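Long-range contacts in phosphonate monoester hydrolase (Ruegeria pomeroyi, PDB 4UPK), which is a hydrolase of the sulfatase family, in the alkaline phosphatase clan, built on a central mixed sheet flanked by helices: residues 392-401 / 407-416; 91-99 / 511-519. All coordinates share one frame; numbering follows the deposited sequence.

The two contacts lie on the same side of the chain's centre, their own centres about 14 Å apart, and they touch. Interaction 1 is local, folding the loop 407-416 back along helix 394-402, which packs on strands 35-41 and 340-346 of the large mixed sheet. Interaction 2 closes a loop of more than four hundred residues and encloses interaction 1 along the chain; it brings helix 95-98 against the end of helix 499-515. The join is Asp411 of interaction 1, whose OD2 probably accepts from Asn97 ND2 (2.7 Å) and from Tyr94 N. The mixed-sheet core, the loop 407-416 and the C-terminal region thus meet at one place.

Interaction 1 of 2, residues 392-401 / 407-416; sequences IDLMPTILDW and PNAVDGRSLR
Val410 fits its two methyls against the start of helix 394-402, CG2 resting on Met395 CE (3.8 Å) and CG1 on Pro396 CD. The extended Met395 chain carries its methyl out to the loop, and beyond it the Leu399 side chain crosses Pro407 at about a right angle, CD1 against CD. Pro396 continues the apolar strip, its CG 3.6 Å from Gly412 C. A little earlier in the chain, Ile392 O meets Gly412 CA (3.3 Å) in a nearly straight CA-H...O contact, while Ile392 CD1 reaches Asp411 CB.

From here the loop is held by polar side chains of 392-401. Asp393 OD1 takes the Arg413 N-H at 3.1 Å from well above the carboxylate plane, and the same oxygen forms a salt bridge with Arg428. One turn on, Thr397 OG1 receives Leu415 N (2.8 Å); its placement beside its own backbone N (chi1 -55°) also turns the hydroxyl toward Asp393 O, at a separation too short to be taken literally. Leu415 lays its side chain across Asp393 CB.

Asp400 finishes the edge. Its OD2 offers the anti lone pair to Ser414 OG at 2.7 Å, and Ser414 OG in turn caps Arg416 N, in the turn that leads into the next helix. OD1 pairs with Arg416 NH1 (3.1 Å), the guanidinium and carboxylate planes 66° apart, while Trp401 CA lies over one guanidinium face. All four hydrogen bonds between the segments use a side chain of 392-401, from Asp393, Thr397 and Asp400 in succession, so side chains set the loop's course.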
loop_
_atom_site.group_PDB
_atom_site.type_symbol
_atom_site.label_atom_id
_atom_site.label_comp_id
_atom_site.label_asym_id
_atom_site.label_seq_id
_atom_site.Cartn_x
_atom_site.Cartn_y
_atom_site.Cartn_z
ATOM N N ILE A 392 10.621 -5.995 26.415
ATOM C CA ILE A 392 9.710 -5.103 25.694
ATOM C C ILE A 392 9.747 -3.658 26.208
ATOM O O ILE A 392 9.216 -2.772 25.553
ATOM C CB ILE A 392 8.276 -5.694 25.684
ATOM C CG1 ILE A 392 7.727 -5.888 27.124
ATOM C CG2 ILE A 392 8.241 -6.980 24.860
ATOM C CD1 ILE A 392 6.231 -6.042 27.214
ATOM N N ASP A 393 10.399 -3.426 27.370
ATOM C CA ASP A 393 10.557 -2.109 27.995
ATOM C C ASP A 393 11.687 -1.276 27.374
ATOM O O ASP A 393 11.811 -0.093 27.680
ATOM C CB ASP A 393 10.823 -2.271 29.505
ATOM C CG ASP A 393 9.725 -2.934 30.308
ATOM O OD1 ASP A 393 8.566 -3.013 29.800
ATOM O OD2 ASP A 393 10.009 -3.369 31.440
ATOM N N LEU A 394 12.506 -1.881 26.504
ATOM C CA LEU A 394 13.649 -1.186 25.911
ATOM C C LEU A 394 13.267 -0.169 24.830
ATOM O O LEU A 394 13.657 0.995 24.933
ATOM C CB LEU A 394 14.707 -2.198 25.453
ATOM C CG LEU A 394 15.763 -2.641 26.482
ATOM C CD1 LEU A 394 15.154 -3.248 27.727
ATOM C CD2 LEU A 394 16.676 -3.670 25.875
ATOM N N MET A 395 12.468 -0.589 23.827
ATOM C CA MET A 395 11.977 0.289 22.758
ATOM C C MET A 395 11.285 1.554 23.349
ATOM O O MET A 395 11.699 2.653 22.981
ATOM C CB MET A 395 11.067 -0.469 21.739
ATOM C CG MET A 395 10.065 0.430 21.027
ATOM S SD MET A 395 9.346 -0.362 19.603
ATOM C CE MET A 395 8.530 1.006 18.815
ATOM N N PRO A 396 10.291 1.444 24.283
ATOM C CA PRO A 396 9.664 2.663 24.828
ATOM C C PRO A 396 10.603 3.566 25.627
ATOM O O PRO A 396 10.387 4.776 25.648
ATOM C CB PRO A 396 8.492 2.124 25.664
ATOM C CG PRO A 396 8.884 0.750 26.015
ATOM C CD PRO A 396 9.639 0.232 24.831
ATOM N N THR A 397 11.669 3.008 26.237
ATOM C CA THR A 397 12.667 3.785 26.974
ATOM C C THR A 397 13.429 4.728 26.008
ATOM O O THR A 397 13.592 5.917 26.301
ATOM C CB THR A 397 13.597 2.857 27.741
ATOM O OG1 THR A 397 12.832 1.994 28.580
ATOM C CG2 THR A 397 14.625 3.615 28.586
ATOM N N ILE A 398 13.871 4.185 24.854
ATOM C CA ILE A 398 14.625 4.905 23.831
ATOM C C ILE A 398 13.783 6.022 23.254
ATOM O O ILE A 398 14.236 7.166 23.258
ATOM C CB ILE A 398 15.207 3.947 22.730
ATOM C CG1 ILE A 398 16.178 2.896 23.340
ATOM C CG2 ILE A 398 15.888 4.743 21.602
ATOM C CD1 ILE A 398 16.283 1.575 22.529
ATOM N N LEU A 399 12.540 5.701 22.800
ATOM C CA LEU A 399 11.606 6.680 22.224
ATOM C C LEU A 399 11.296 7.820 23.176
ATOM O O LEU A 399 11.309 8.981 22.762
ATOM C CB LEU A 399 10.306 6.016 21.709
ATOM C CG LEU A 399 10.460 5.008 20.545
ATOM C CD1 LEU A 399 9.107 4.450 20.149
ATOM C CD2 LEU A 399 11.206 5.627 19.326
ATOM N N ASP A 400 11.035 7.490 24.456
ATOM C CA ASP A 400 10.764 8.461 25.511
ATOM C C ASP A 400 11.951 9.430 25.608
ATOM O O ASP A 400 11.760 10.641 25.471
ATOM C CB ASP A 400 10.523 7.717 26.841
ATOM C CG ASP A 400 10.207 8.553 28.066
ATOM O OD1 ASP A 400 10.098 9.793 27.932
ATOM O OD2 ASP A 400 10.070 7.965 29.167
ATOM N N TRP A 401 13.184 8.882 25.761
ATOM C CA TRP A 401 14.422 9.645 25.882
ATOM C C TRP A 401 14.705 10.596 24.698
ATOM O O TRP A 401 15.166 11.711 24.933
ATOM C CB TRP A 401 15.602 8.711 26.186
ATOM C CG TRP A 401 16.863 9.430 26.541
ATOM C CD1 TRP A 401 17.240 9.866 27.779
ATOM C CD2 TRP A 401 17.927 9.785 25.645
ATOM N NE1 TRP A 401 18.478 10.467 27.709
ATOM C CE2 TRP A 401 18.913 10.450 26.408
ATOM C CE3 TRP A 401 18.133 9.627 24.262
ATOM C CZ2 TRP A 401 20.103 10.931 25.840
ATOM C CZ3 TRP A 401 19.309 10.103 23.702
ATOM C CH2 TRP A 401 20.281 10.745 24.487
ATOM N N PRO A 407 4.105 4.296 20.047
ATOM C CA PRO A 407 2.834 3.744 19.546
ATOM C C PRO A 407 2.085 2.942 20.632
ATOM O O PRO A 407 2.723 2.361 21.521
ATOM C CB PRO A 407 3.291 2.807 18.406
ATOM C CG PRO A 407 4.631 3.232 18.057
ATOM C CD PRO A 407 5.252 3.731 19.310
ATOM N N ASN A 408 0.725 2.906 20.547
ATOM C CA ASN A 408 -0.145 2.153 21.461
ATOM C C ASN A 408 0.079 0.629 21.335
ATOM O O ASN A 408 -0.141 -0.093 22.309
ATOM C CB ASN A 408 -1.621 2.502 21.231
ATOM C CG ASN A 408 -2.085 3.782 21.887
ATOM O OD1 ASN A 408 -1.404 4.391 22.720
ATOM N ND2 ASN A 408 -3.301 4.189 21.557
ATOM N N ALA A 409 0.546 0.152 20.157
ATOM C CA ALA A 409 0.878 -1.260 19.904
ATOM C C ALA A 409 1.947 -1.799 20.890
ATOM O O ALA A 409 1.966 -2.992 21.182
ATOM C CB ALA A 409 1.374 -1.426 18.472
ATOM N N VAL A 410 2.814 -0.910 21.403
ATOM C CA VAL A 410 3.883 -1.249 22.338
ATOM C C VAL A 410 3.317 -1.641 23.708
ATOM O O VAL A 410 2.678 -0.828 24.393
ATOM C CB VAL A 410 4.987 -0.143 22.394
ATOM C CG1 VAL A 410 6.012 -0.404 23.489
ATOM C CG2 VAL A 410 5.680 0.013 21.044
ATOM N N ASP A 411 3.548 -2.904 24.087
ATOM C CA ASP A 411 3.128 -3.494 25.370
ATOM C C ASP A 411 4.045 -3.082 26.521
ATOM O O ASP A 411 3.596 -3.042 27.671
ATOM C CB ASP A 411 3.099 -5.027 25.277
ATOM C CG ASP A 411 2.063 -5.590 24.320
ATOM O OD1 ASP A 411 0.895 -5.145 24.376
ATOM O OD2 ASP A 411 2.406 -6.507 23.553
ATOM N N GLY A 412 5.321 -2.817 26.200
ATOM C CA GLY A 412 6.336 -2.407 27.161
ATOM C C GLY A 412 6.150 -1.005 27.676
ATOM O O GLY A 412 5.446 -0.198 27.070
ATOM N N ARG A 413 6.785 -0.716 28.810
ATOM C CA ARG A 413 6.729 0.578 29.470
ATOM C C ARG A 413 8.141 1.133 29.662
ATOM O O ARG A 413 9.074 0.386 29.969
ATOM C CB ARG A 413 6.007 0.458 30.822
ATOM C CG ARG A 413 4.509 0.168 30.695
ATOM C CD ARG A 413 3.818 0.061 32.041
ATOM N NE ARG A 413 3.910 1.295 32.829
ATOM C CZ ARG A 413 3.500 1.406 34.089
ATOM N NH1 ARG A 413 2.940 0.374 34.704
ATOM N NH2 ARG A 413 3.653 2.544 34.744
ATOM N N SER A 414 8.289 2.447 29.469
ATOM C CA SER A 414 9.555 3.161 29.625
ATOM C C SER A 414 10.195 2.933 31.002
ATOM O O SER A 414 9.524 3.027 32.036
ATOM C CB SER A 414 9.350 4.652 29.381
ATOM O OG SER A 414 10.564 5.375 29.496
ATOM N N LEU A 415 11.503 2.642 30.996
ATOM C CA LEU A 415 12.304 2.432 32.196
ATOM C C LEU A 415 12.912 3.735 32.696
ATOM O O LEU A 415 13.654 3.720 33.682
ATOM C CB LEU A 415 13.417 1.411 31.919
ATOM C CG LEU A 415 12.988 -0.010 31.582
ATOM C CD1 LEU A 415 14.199 -0.879 31.342
ATOM C CD2 LEU A 415 12.118 -0.612 32.673
ATOM N N ARG A 416 12.606 4.862 32.017
ATOM C CA ARG A 416 13.107 6.191 32.352
ATOM C C ARG A 416 12.922 6.597 33.825
ATOM O O ARG A 416 13.921 7.039 34.394
ATOM C CB ARG A 416 12.606 7.259 31.373
ATOM C CG ARG A 416 13.621 8.353 31.123
ATOM C CD ARG A 416 13.104 9.333 30.118
ATOM N NE ARG A 416 13.900 10.554 30.109
ATOM C CZ ARG A 416 13.639 11.603 29.338
ATOM N NH1 ARG A 416 12.608 11.579 28.498
ATOM N NH2 ARG A 416 14.411 12.681 29.391
#

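Interaction 2 of 2, residues 91-99 / 511-519; sequences TGQYAMNHR and RHRMRNMDH
Tyr94 turns one face of its ring to the edge of His512 in an offset edge-to-face pair, the centroids 4.8 Å apart and the planes at 82°. His512 NE2 lies over that face, 3.3 Å from Tyr94 CZ. The histidine gets there with CG anti to its backbone N (chi1 180°), and the two side chains approach from opposite directions. Each has its polar end engaged elsewhere: Tyr94 OH bonds Glu390, and His512 ND1 bonds Tyr430.

Asn516 sits beside the pair. Its ND2 turns back to His512 O at 2.8 Å, which fixes the amide with ND2 above the His512 ring and OD1 at the rim of Tyr94.

This is where the mixed-sheet core of the sulfatase fold meets the C-terminal region: Tyr94 is the N-cap of helix 95-98, and the other partners come from the last turn of helix 499-515 and the chain just after it. Strand 431-436 of the four-stranded antiparallel sheet runs alongside, where Phe432 touches both Met96 and Arg513.

Met96 squeezes CG between its own backbone N and carbonyl carbon (chi1 59°) and then runs fully extended. Its sulfur thereby comes to Arg513 NH1 at 3.6 Å, and its methyl touches Asn516 O and CB and also His512 CD2. Asn97 ND2 donates to Asn516 O (2.9 Å) from well above the carbonyl plane, and also reaches Asp411. A water probably links Asn97 O to Asp518 OD2, a carboxylate oxygen that forms a salt bridge with Arg108 of the second subunit, while Asp518 OD1 bonds Thr520 OG1.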
loop_
_atom_site.group_PDB
_atom_site.type_symbol
_atom_site.label_atom_id
_atom_site.label_comp_id
_atom_site.label_asym_id
_atom_site.label_seq_id
_atom_site.Cartn_x
_atom_site.Cartn_y
_atom_site.Cartn_z
ATOM N N THR A 91 10.179 -4.513 18.675
ATOM C CA THR A 91 8.792 -4.011 18.505
ATOM C C THR A 91 8.168 -3.524 19.813
ATOM O O THR A 91 7.183 -2.790 19.760
ATOM C CB THR A 91 7.845 -5.043 17.852
ATOM O OG1 THR A 91 7.649 -6.154 18.736
ATOM C CG2 THR A 91 8.295 -5.493 16.461
ATOM N N GLY A 92 8.706 -3.946 20.960
ATOM C CA GLY A 92 8.153 -3.566 22.259
ATOM C C GLY A 92 6.851 -4.278 22.603
ATOM O O GLY A 92 6.142 -3.866 23.529
ATOM N N GLN A 93 6.545 -5.383 21.880
ATOM C CA GLN A 93 5.320 -6.176 22.055
ATOM C C GLN A 93 5.612 -7.596 22.509
ATOM O O GLN A 93 6.649 -8.157 22.164
ATOM C CB GLN A 93 4.540 -6.284 20.725
ATOM C CG GLN A 93 4.168 -4.977 20.059
ATOM C CD GLN A 93 3.377 -5.187 18.790
ATOM O OE1 GLN A 93 2.764 -6.227 18.558
ATOM N NE2 GLN A 93 3.317 -4.172 17.964
ATOM N N TYR A 94 4.652 -8.209 23.204
ATOM C CA TYR A 94 4.707 -9.615 23.591
ATOM C C TYR A 94 4.543 -10.444 22.292
ATOM O O TYR A 94 3.946 -9.957 21.340
ATOM C CB TYR A 94 3.559 -9.950 24.565
ATOM C CG TYR A 94 3.718 -9.346 25.945
ATOM C CD1 TYR A 94 4.696 -9.806 26.821
ATOM C CD2 TYR A 94 2.820 -8.389 26.417
ATOM C CE1 TYR A 94 4.816 -9.287 28.109
ATOM C CE2 TYR A 94 2.949 -7.840 27.690
ATOM C CZ TYR A 94 3.945 -8.294 28.537
ATOM O OH TYR A 94 4.083 -7.725 29.783
ATOM N N ALA A 95 5.090 -11.661 22.255
ATOM C CA ALA A 95 4.982 -12.585 21.134
ATOM C C ALA A 95 3.508 -12.860 20.803
ATOM O O ALA A 95 3.224 -13.119 19.636
ATOM C CB ALA A 95 5.710 -13.891 21.458
ATOM N N MET A 96 2.568 -12.803 21.818
ATOM C CA MET A 96 1.116 -13.002 21.622
ATOM C C MET A 96 0.524 -11.899 20.748
ATOM O O MET A 96 -0.501 -12.094 20.117
ATOM C CB MET A 96 0.333 -13.185 22.954
ATOM C CG MET A 96 0.429 -12.030 23.940
ATOM S SD MET A 96 -0.346 -12.454 25.522
ATOM C CE MET A 96 0.026 -10.988 26.446
ATOM N N ASN A 97 1.210 -10.763 20.683
ATOM C CA ASN A 97 0.817 -9.622 19.882
ATOM C C ASN A 97 1.584 -9.516 18.553
ATOM O O ASN A 97 0.945 -9.385 17.489
ATOM C CB ASN A 97 0.899 -8.341 20.717
ATOM C CG ASN A 97 -0.178 -8.302 21.775
ATOM O OD1 ASN A 97 -1.252 -8.878 21.616
ATOM N ND2 ASN A 97 0.080 -7.646 22.882
ATOM N N HIS A 98 2.937 -9.603 18.599
ATOM C CA HIS A 98 3.724 -9.466 17.360
ATOM C C HIS A 98 3.591 -10.679 16.408
ATOM O O HIS A 98 3.692 -10.543 15.186
ATOM C CB HIS A 98 5.173 -9.023 17.631
ATOM C CG HIS A 98 6.067 -10.007 18.324
ATOM N ND1 HIS A 98 6.301 -11.255 17.805
ATOM C CD2 HIS A 98 6.883 -9.820 19.388
ATOM C CE1 HIS A 98 7.227 -11.808 18.576
ATOM N NE2 HIS A 98 7.603 -10.982 19.547
ATOM N N ARG A 99 3.332 -11.852 17.009
ATOM C CA ARG A 99 3.057 -13.149 16.377
ATOM C C ARG A 99 4.181 -13.820 15.570
ATOM O O ARG A 99 3.952 -14.832 14.917
ATOM C CB ARG A 99 1.642 -13.204 15.724
ATOM C CG ARG A 99 0.472 -13.050 16.736
ATOM C CD ARG A 99 0.302 -14.213 17.739
ATOM N NE ARG A 99 -0.096 -15.450 17.060
ATOM C CZ ARG A 99 0.214 -16.668 17.466
ATOM N NH1 ARG A 99 0.904 -16.848 18.581
ATOM N NH2 ARG A 99 -0.202 -17.722 16.787
ATOM N N ARG A 511 -5.650 -13.057 33.235
ATOM C CA ARG A 511 -5.852 -11.600 33.227
ATOM C C ARG A 511 -4.767 -10.859 32.440
ATOM O O ARG A 511 -5.103 -9.908 31.742
ATOM C CB ARG A 511 -5.945 -11.035 34.644
ATOM C CG ARG A 511 -7.237 -11.379 35.348
ATOM C CD ARG A 511 -7.475 -10.434 36.516
ATOM N NE ARG A 511 -8.815 -10.571 37.087
ATOM C CZ ARG A 511 -9.058 -10.983 38.326
ATOM N NH1 ARG A 511 -8.055 -11.249 39.152
ATOM N NH2 ARG A 511 -10.303 -11.069 38.770
ATOM N N HIS A 512 -3.484 -11.293 32.541
ATOM C CA HIS A 512 -2.371 -10.678 31.818
ATOM C C HIS A 512 -2.598 -10.742 30.295
ATOM O O HIS A 512 -2.382 -9.741 29.614
ATOM C CB HIS A 512 -1.011 -11.307 32.209
ATOM C CG HIS A 512 0.145 -10.691 31.463
ATOM N ND1 HIS A 512 0.727 -9.518 31.886
ATOM C CD2 HIS A 512 0.722 -11.060 30.299
ATOM C CE1 HIS A 512 1.660 -9.224 30.990
ATOM N NE2 HIS A 512 1.698 -10.126 30.022
ATOM N N ARG A 513 -3.038 -11.920 29.778
ATOM C CA ARG A 513 -3.362 -12.146 28.361
ATOM C C ARG A 513 -4.495 -11.203 27.933
ATOM O O ARG A 513 -4.411 -10.577 26.870
ATOM C CB ARG A 513 -3.818 -13.596 28.124
ATOM C CG ARG A 513 -2.724 -14.617 28.233
ATOM C CD ARG A 513 -2.920 -15.773 27.257
ATOM N NE ARG A 513 -1.705 -16.569 27.225
ATOM C CZ ARG A 513 -0.825 -16.588 26.236
ATOM N NH1 ARG A 513 -1.072 -15.942 25.105
ATOM N NH2 ARG A 513 0.275 -17.309 26.340
ATOM N N MET A 514 -5.559 -11.116 28.773
ATOM C CA MET A 514 -6.744 -10.260 28.537
ATOM C C MET A 514 -6.413 -8.775 28.624
ATOM O O MET A 514 -7.006 -7.989 27.891
ATOM C CB MET A 514 -7.884 -10.608 29.511
ATOM C CG MET A 514 -8.393 -12.028 29.377
ATOM S SD MET A 514 -9.681 -12.445 30.562
ATOM C CE MET A 514 -11.117 -11.672 29.800
ATOM N N ARG A 515 -5.438 -8.390 29.488
ATOM C CA ARG A 515 -5.018 -6.989 29.643
ATOM C C ARG A 515 -4.000 -6.540 28.602
ATOM O O ARG A 515 -3.763 -5.335 28.451
ATOM C CB ARG A 515 -4.467 -6.722 31.041
ATOM C CG ARG A 515 -5.524 -6.641 32.129
ATOM C CD ARG A 515 -4.828 -6.794 33.466
ATOM N NE ARG A 515 -5.764 -6.749 34.585
ATOM C CZ ARG A 515 -5.451 -7.049 35.839
ATOM N NH1 ARG A 515 -4.219 -7.442 36.148
ATOM N NH2 ARG A 515 -6.368 -6.971 36.794
ATOM N N ASN A 516 -3.387 -7.492 27.900
ATOM C CA ASN A 516 -2.375 -7.190 26.894
ATOM C C ASN A 516 -2.692 -7.811 25.534
ATOM O O ASN A 516 -1.831 -8.467 24.943
ATOM C CB ASN A 516 -0.941 -7.537 27.391
ATOM C CG ASN A 516 -0.549 -6.832 28.662
ATOM O OD1 ASN A 516 -0.045 -5.704 28.660
ATOM N ND2 ASN A 516 -0.866 -7.450 29.786
ATOM N N MET A 517 -3.918 -7.564 25.019
ATOM C CA MET A 517 -4.313 -7.982 23.675
ATOM C C MET A 517 -3.817 -6.897 22.718
ATOM O O MET A 517 -3.385 -5.846 23.196
ATOM C CB MET A 517 -5.825 -8.166 23.559
ATOM C CG MET A 517 -6.299 -9.494 24.069
ATOM S SD MET A 517 -8.068 -9.684 23.792
ATOM C CE MET A 517 -8.690 -8.918 25.221
ATOM N N ASP A 518 -3.843 -7.146 21.389
ATOM C CA ASP A 518 -3.341 -6.194 20.387
ATOM C C ASP A 518 -3.927 -4.773 20.500
ATOM O O ASP A 518 -5.111 -4.576 20.229
ATOM C CB ASP A 518 -3.488 -6.762 18.961
ATOM C CG ASP A 518 -2.559 -6.136 17.929
ATOM O OD1 ASP A 518 -2.211 -4.944 18.080
ATOM O OD2 ASP A 518 -2.203 -6.825 16.963
ATOM N N HIS A 519 -3.086 -3.789 20.894
ATOM C CA HIS A 519 -3.494 -2.377 21.077
ATOM C C HIS A 519 -3.248 -1.440 19.866
ATOM O O HIS A 519 -3.391 -0.219 20.018
ATOM C CB HIS A 519 -2.824 -1.783 22.335
ATOM C CG HIS A 519 -3.511 -2.110 23.616
ATOM N ND1 HIS A 519 -3.523 -3.397 24.121
ATOM C CD2 HIS A 519 -4.134 -1.292 24.493
ATOM C CE1 HIS A 519 -4.151 -3.321 25.278
ATOM N NE2 HIS A 519 -4.569 -2.082 25.526
HETATM O O HOH W 1 -1.631 -9.244 16.882
#